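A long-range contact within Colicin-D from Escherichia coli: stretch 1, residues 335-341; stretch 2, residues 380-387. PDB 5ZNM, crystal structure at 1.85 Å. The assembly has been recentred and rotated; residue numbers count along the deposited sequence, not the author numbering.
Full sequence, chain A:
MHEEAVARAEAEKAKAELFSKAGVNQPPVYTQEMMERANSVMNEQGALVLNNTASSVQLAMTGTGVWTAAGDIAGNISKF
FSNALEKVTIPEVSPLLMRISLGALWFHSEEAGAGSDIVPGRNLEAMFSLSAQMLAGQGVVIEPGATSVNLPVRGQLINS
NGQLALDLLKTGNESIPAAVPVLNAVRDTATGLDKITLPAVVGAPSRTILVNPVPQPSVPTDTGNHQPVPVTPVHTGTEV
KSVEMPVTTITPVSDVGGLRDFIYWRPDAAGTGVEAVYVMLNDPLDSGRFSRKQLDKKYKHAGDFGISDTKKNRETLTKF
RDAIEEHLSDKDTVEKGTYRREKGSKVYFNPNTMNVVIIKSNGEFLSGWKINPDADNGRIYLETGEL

Stretch 1 (335-341) EKGTYRR
Stretch 2 380-387: IYLETGEL

The C-terminal tail of the chain, stretch 2, packs against residues 335-341, which as a whole form no regular helix or strand. Stretch 2 begins as the end of a helix, 380-384, and then runs on as a short tail to the C-terminus. The two stretches bury 477 Å² between them. Lys-336, Leu-387 and Tyr-381 cover the most surface.

Lys-336 has an extended backbone (phi/psi -151/97). Its side chain is t, t, t for chi1 to chi3 and p at chi4. CA-to-CB points sideways, but the chain reaches over the Tyr-381 ring to the helix end. Lys-336 NZ donates to Leu-382 O at 2.9 Å. Lys-336 CE lies 4.2 Å from the ring centroid of Tyr-381, an off-centre CH-pi contact. A long aliphatic chain with a charged tip suits both jobs.

Tyr-381 is buried in the helix, with chi1 170° (t) and chi2 70°. Tyr-381 OH donates to Lys-336 O at 2.7 Å, with that carbonyl near the plane of the ring, at its edge. Tyr-381 OH also lies 3.4 Å from Lys-336 CB.

The helix ends with Tyr-381 O accepting from Gly-385 N at 2.6 Å. Thr-384 (chi1 p) links the turn: Thr-384 OG1 donates to Ile-380 O at 2.8 Å and accepts from Glu-386 N at 3.2 Å. Gly-385 then leaves helical geometry at phi/psi 83/-4, where a CB would be jammed against the preceding carbonyl O. Gly-337 is also at positive phi (84/-156). Gly-337 CA lies 3.9 Å from Gly-385 CA, and 3.1 Å from Gly-385 O in a CA-H...O contact. A CB on Gly-337 would clash with that same oxygen.

Thr-338 and Glu-386 (phi/psi -86/111) form a single beta bridge, Thr-338 CA to Glu-386 CA 5.6 Å. The register advances together on both segments, from Gly-337/Gly-385 to Tyr-339/Leu-387, so they run parallel. Thr-338 N donates to Gly-385 O at 2.9 Å, and Leu-387 N donates to Thr-338 O at 3.0 Å. Thr-338 (phi/psi -155/163, chi1 t) has its CA-to-CB bond pointing away, and its OG1 is hydrogen-bonded elsewhere in the structure.

The CA-to-CB bond of Leu-387 points toward stretch 1, with chi1 t and chi2 p. Leu-387 CG packs 4.0 Å from Tyr-339 CD1 (Tyr-339 phi/psi -109/110, chi1 t, chi2 64°). Leucine's branched apolar side chain suits this contact with the ring. The terminal carboxylate adds a water link: water 1 donates to Leu-387 OXT at 2.8 Å and accepts from Arg-341 N at 3.2 Å.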

ATOM      1  N   GLU A 335     -24.878 -36.854   6.700  1.00 19.56           N
ATOM      2  CA  GLU A 335     -23.463 -37.192   6.749  1.00 15.60           C
ATOM      3  C   GLU A 335     -23.323 -38.656   7.147  1.00 19.81           C
ATOM      4  O   GLU A 335     -23.924 -39.099   8.132  1.00 17.79           O
ATOM      5  CB  GLU A 335     -22.723 -36.307   7.751  1.00 18.42           C
ATOM      6  CG  GLU A 335     -21.238 -36.632   7.816  1.00 19.29           C
ATOM      7  CD  GLU A 335     -20.511 -35.865   8.900  1.00 27.79           C
ATOM      8  OE1 GLU A 335     -21.116 -34.941   9.479  1.00 28.12           O
ATOM      9  OE2 GLU A 335     -19.337 -36.194   9.174  1.00 28.03           O
ATOM     10  N   LYS A 336     -22.535 -39.409   6.387  1.00 17.33           N
ATOM     11  CA  LYS A 336     -22.425 -40.848   6.627  1.00 19.41           C
ATOM     12  C   LYS A 336     -21.035 -41.276   6.167  1.00 16.01           C
ATOM     13  O   LYS A 336     -20.813 -41.492   4.972  1.00 17.18           O
ATOM     14  CB  LYS A 336     -23.528 -41.614   5.897  1.00 13.17           C
ATOM     15  CG  LYS A 336     -23.415 -43.168   5.984  1.00 14.85           C
ATOM     16  CD  LYS A 336     -24.437 -43.825   5.050  1.00 16.30           C
ATOM     17  CE  LYS A 336     -24.256 -45.356   4.979  1.00 19.73           C
ATOM     18  NZ  LYS A 336     -24.542 -46.052   6.284  1.00 22.87           N
ATOM     19  N   GLY A 337     -20.106 -41.353   7.113  1.00 22.14           N
ATOM     20  CA  GLY A 337     -18.821 -41.949   6.853  1.00 23.91           C
ATOM     21  C   GLY A 337     -17.819 -41.007   6.211  1.00 20.37           C
ATOM     22  O   GLY A 337     -17.892 -39.771   6.308  1.00 19.31           O
ATOM     23  N   THR A 338     -16.859 -41.621   5.522  1.00 18.94           N
ATOM     24  CA  THR A 338     -15.693 -40.895   5.036  1.00 21.76           C
ATOM     25  C   THR A 338     -15.128 -41.620   3.826  1.00 22.14           C
ATOM     26  O   THR A 338     -15.430 -42.794   3.581  1.00 21.28           O
ATOM     27  CB  THR A 338     -14.619 -40.766   6.127  1.00 27.46           C
ATOM     28  OG1 THR A 338     -13.561 -39.916   5.663  1.00 27.51           O
ATOM     29  CG2 THR A 338     -14.054 -42.143   6.479  1.00 20.22           C
ATOM     30  N   TYR A 339     -14.298 -40.902   3.066  1.00 18.77           N
ATOM     31  CA  TYR A 339     -13.647 -41.442   1.873  1.00 22.78           C
ATOM     32  C   TYR A 339     -12.159 -41.607   2.192  1.00 27.10           C
ATOM     33  O   TYR A 339     -11.433 -40.613   2.321  1.00 23.58           O
ATOM     34  CB  TYR A 339     -13.902 -40.530   0.672  1.00 17.71           C
ATOM     35  CG  TYR A 339     -13.319 -41.000  -0.650  1.00 17.28           C
ATOM     36  CD1 TYR A 339     -13.757 -42.173  -1.245  1.00 25.57           C
ATOM     37  CD2 TYR A 339     -12.351 -40.250  -1.310  1.00 20.14           C
ATOM     38  CE1 TYR A 339     -13.242 -42.596  -2.445  1.00 27.99           C
ATOM     39  CE2 TYR A 339     -11.820 -40.670  -2.522  1.00 22.53           C
ATOM     40  CZ  TYR A 339     -12.285 -41.844  -3.090  1.00 28.08           C
ATOM     41  OH  TYR A 339     -11.780 -42.289  -4.293  1.00 29.41           O
ATOM     42  N   ARG A 340     -11.722 -42.869   2.307  1.00 30.89           N
ATOM     43  CA  ARG A 340     -10.415 -43.216   2.875  1.00 41.42           C
ATOM     44  C   ARG A 340      -9.277 -42.444   2.213  1.00 33.64           C
ATOM     45  O   ARG A 340      -8.375 -41.939   2.891  1.00 35.54           O
ATOM     46  CB  ARG A 340     -10.193 -44.735   2.747  1.00 52.08           C
ATOM     47  CG  ARG A 340      -9.303 -45.166   1.575  1.00 63.63           C
ATOM     48  CD  ARG A 340      -9.352 -46.658   1.250  1.00 69.12           C
ATOM     49  NE  ARG A 340      -8.773 -46.889  -0.068  1.00 72.24           N
ATOM     50  CZ  ARG A 340      -9.000 -47.954  -0.827  1.00 74.78           C
ATOM     51  NH1 ARG A 340      -9.804 -48.924  -0.412  1.00 74.50           N
ATOM     52  NH2 ARG A 340      -8.418 -48.039  -2.016  1.00 77.59           N
ATOM     53  N   ARG A 341      -9.338 -42.305   0.891  1.00 29.24           N
ATOM     54  CA  ARG A 341      -8.272 -41.712   0.102  1.00 27.26           C
ATOM     55  C   ARG A 341      -8.064 -40.229   0.420  1.00 32.91           C
ATOM     56  O   ARG A 341      -6.971 -39.706   0.184  1.00 36.37           O
ATOM     57  CB  ARG A 341      -8.625 -41.953  -1.367  1.00 33.24           C
ATOM     58  CG  ARG A 341      -7.677 -41.434  -2.413  1.00 42.60           C
ATOM     59  CD  ARG A 341      -8.189 -41.885  -3.787  1.00 47.22           C
ATOM     60  NE  ARG A 341      -8.200 -43.342  -3.894  1.00 48.17           N
ATOM     61  CZ  ARG A 341      -7.101 -44.069  -4.096  1.00 50.62           C
ATOM     62  NH1 ARG A 341      -5.919 -43.470  -4.208  1.00 50.39           N
ATOM     63  NH2 ARG A 341      -7.177 -45.390  -4.179  1.00 40.12           N
ATOM     64  N   ILE A 380     -20.265 -52.570   1.612  1.00 17.90           N
ATOM     65  CA  ILE A 380     -19.332 -52.169   2.660  1.00 23.61           C
ATOM     66  C   ILE A 380     -19.602 -50.730   3.090  1.00 21.34           C
ATOM     67  O   ILE A 380     -19.613 -50.420   4.287  1.00 19.58           O
ATOM     68  CB  ILE A 380     -17.886 -52.375   2.183  1.00 20.96           C
ATOM     69  CG1 ILE A 380     -17.585 -53.878   2.101  1.00 24.82           C
ATOM     70  CG2 ILE A 380     -16.892 -51.672   3.110  1.00 23.71           C
ATOM     71  CD1 ILE A 380     -16.259 -54.184   1.475  1.00 26.92           C
ATOM     72  N   TYR A 381     -19.848 -49.832   2.130  1.00 16.19           N
ATOM     73  CA  TYR A 381     -20.108 -48.447   2.510  1.00 15.43           C
ATOM     74  C   TYR A 381     -21.391 -48.330   3.327  1.00 19.99           C
ATOM     75  O   TYR A 381     -21.407 -47.685   4.378  1.00 20.14           O
ATOM     76  CB  TYR A 381     -20.189 -47.532   1.285  1.00 16.36           C
ATOM     77  CG  TYR A 381     -20.707 -46.159   1.680  1.00 20.61           C
ATOM     78  CD1 TYR A 381     -19.925 -45.296   2.438  1.00 19.19           C
ATOM     79  CD2 TYR A 381     -21.997 -45.742   1.320  1.00 16.80           C
ATOM     80  CE1 TYR A 381     -20.404 -44.040   2.828  1.00 14.82           C
ATOM     81  CE2 TYR A 381     -22.476 -44.499   1.705  1.00 15.44           C
ATOM     82  CZ  TYR A 381     -21.682 -43.658   2.459  1.00 16.60           C
ATOM     83  OH  TYR A 381     -22.173 -42.416   2.841  1.00 16.68           O
ATOM     84  N   LEU A 382     -22.486 -48.922   2.843  1.00 18.64           N
ATOM     85  CA  LEU A 382     -23.749 -48.836   3.575  1.00 19.49           C
ATOM     86  C   LEU A 382     -23.603 -49.416   4.969  1.00 22.26           C
ATOM     87  O   LEU A 382     -24.146 -48.876   5.936  1.00 22.37           O
ATOM     88  CB  LEU A 382     -24.868 -49.554   2.812  1.00 21.02           C
ATOM     89  CG  LEU A 382     -25.179 -48.976   1.426  1.00 18.92           C
ATOM     90  CD1 LEU A 382     -26.114 -49.872   0.615  1.00 22.66           C
ATOM     91  CD2 LEU A 382     -25.762 -47.558   1.542  1.00 16.41           C
ATOM     92  N   GLU A 383     -22.828 -50.487   5.098  1.00 19.51           N
ATOM     93  CA  GLU A 383     -22.697 -51.142   6.384  1.00 26.91           C
ATOM     94  C   GLU A 383     -21.748 -50.393   7.320  1.00 27.31           C
ATOM     95  O   GLU A 383     -22.007 -50.317   8.524  1.00 25.14           O
ATOM     96  CB  GLU A 383     -22.271 -52.596   6.140  1.00 33.82           C
ATOM     97  CG  GLU A 383     -23.423 -53.416   5.470  1.00 47.45           C
ATOM     98  CD  GLU A 383     -23.093 -54.882   5.155  1.00 59.07           C
ATOM     99  OE1 GLU A 383     -21.909 -55.285   5.230  1.00 63.67           O
ATOM    100  OE2 GLU A 383     -24.039 -55.636   4.825  1.00 53.91           O
ATOM    101  N   THR A 384     -20.670 -49.793   6.798  1.00 19.16           N
ATOM    102  CA  THR A 384     -19.631 -49.246   7.664  1.00 20.08           C
ATOM    103  C   THR A 384     -19.379 -47.755   7.512  1.00 19.25           C
ATOM    104  O   THR A 384     -18.721 -47.175   8.385  1.00 22.33           O
ATOM    105  CB  THR A 384     -18.284 -49.972   7.446  1.00 24.52           C
ATOM    106  OG1 THR A 384     -17.747 -49.623   6.161  1.00 23.20           O
ATOM    107  CG2 THR A 384     -18.456 -51.493   7.549  1.00 21.76           C
ATOM    108  N   GLY A 385     -19.857 -47.117   6.446  1.00 17.83           N
ATOM    109  CA  GLY A 385     -19.497 -45.730   6.212  1.00 19.10           C
ATOM    110  C   GLY A 385     -18.155 -45.527   5.530  1.00 20.64           C
ATOM    111  O   GLY A 385     -17.808 -44.385   5.205  1.00 19.02           O
ATOM    112  N   GLU A 386     -17.397 -46.593   5.275  1.00 19.11           N
ATOM    113  CA  GLU A 386     -16.126 -46.470   4.571  1.00 20.96           C
ATOM    114  C   GLU A 386     -16.398 -46.515   3.073  1.00 21.08           C
ATOM    115  O   GLU A 386     -16.788 -47.552   2.537  1.00 21.53           O
ATOM    116  CB  GLU A 386     -15.148 -47.568   4.982  1.00 29.93           C
ATOM    117  CG  GLU A 386     -13.703 -47.142   4.739  1.00 46.66           C
ATOM    118  CD  GLU A 386     -12.734 -48.292   4.633  1.00 62.66           C
ATOM    119  OE1 GLU A 386     -13.075 -49.410   5.077  1.00 66.65           O
ATOM    120  OE2 GLU A 386     -11.625 -48.072   4.096  1.00 66.86           O
ATOM    121  N   LEU A 387     -16.195 -45.389   2.403  1.00 18.35           N
ATOM    122  CA  LEU A 387     -16.435 -45.281   0.972  1.00 19.09           C
ATOM    123  C   LEU A 387     -15.140 -45.533   0.198  1.00 33.18           C
ATOM    124  O   LEU A 387     -15.171 -46.103  -0.889  1.00 36.29           O
ATOM    125  CB  LEU A 387     -16.987 -43.893   0.624  1.00 18.37           C
ATOM    126  CG  LEU A 387     -17.417 -43.686  -0.835  1.00 22.24           C
ATOM    127  CD1 LEU A 387     -18.545 -44.628  -1.204  1.00 25.70           C
ATOM    128  CD2 LEU A 387     -17.825 -42.239  -1.096  1.00 21.65           C
ATOM    129  OXT LEU A 387     -14.042 -45.165   0.640  1.00 31.40           O
TER
HETATM  130  O   HOH W   1     -11.498 -44.351  -0.317  1.00 48.47           O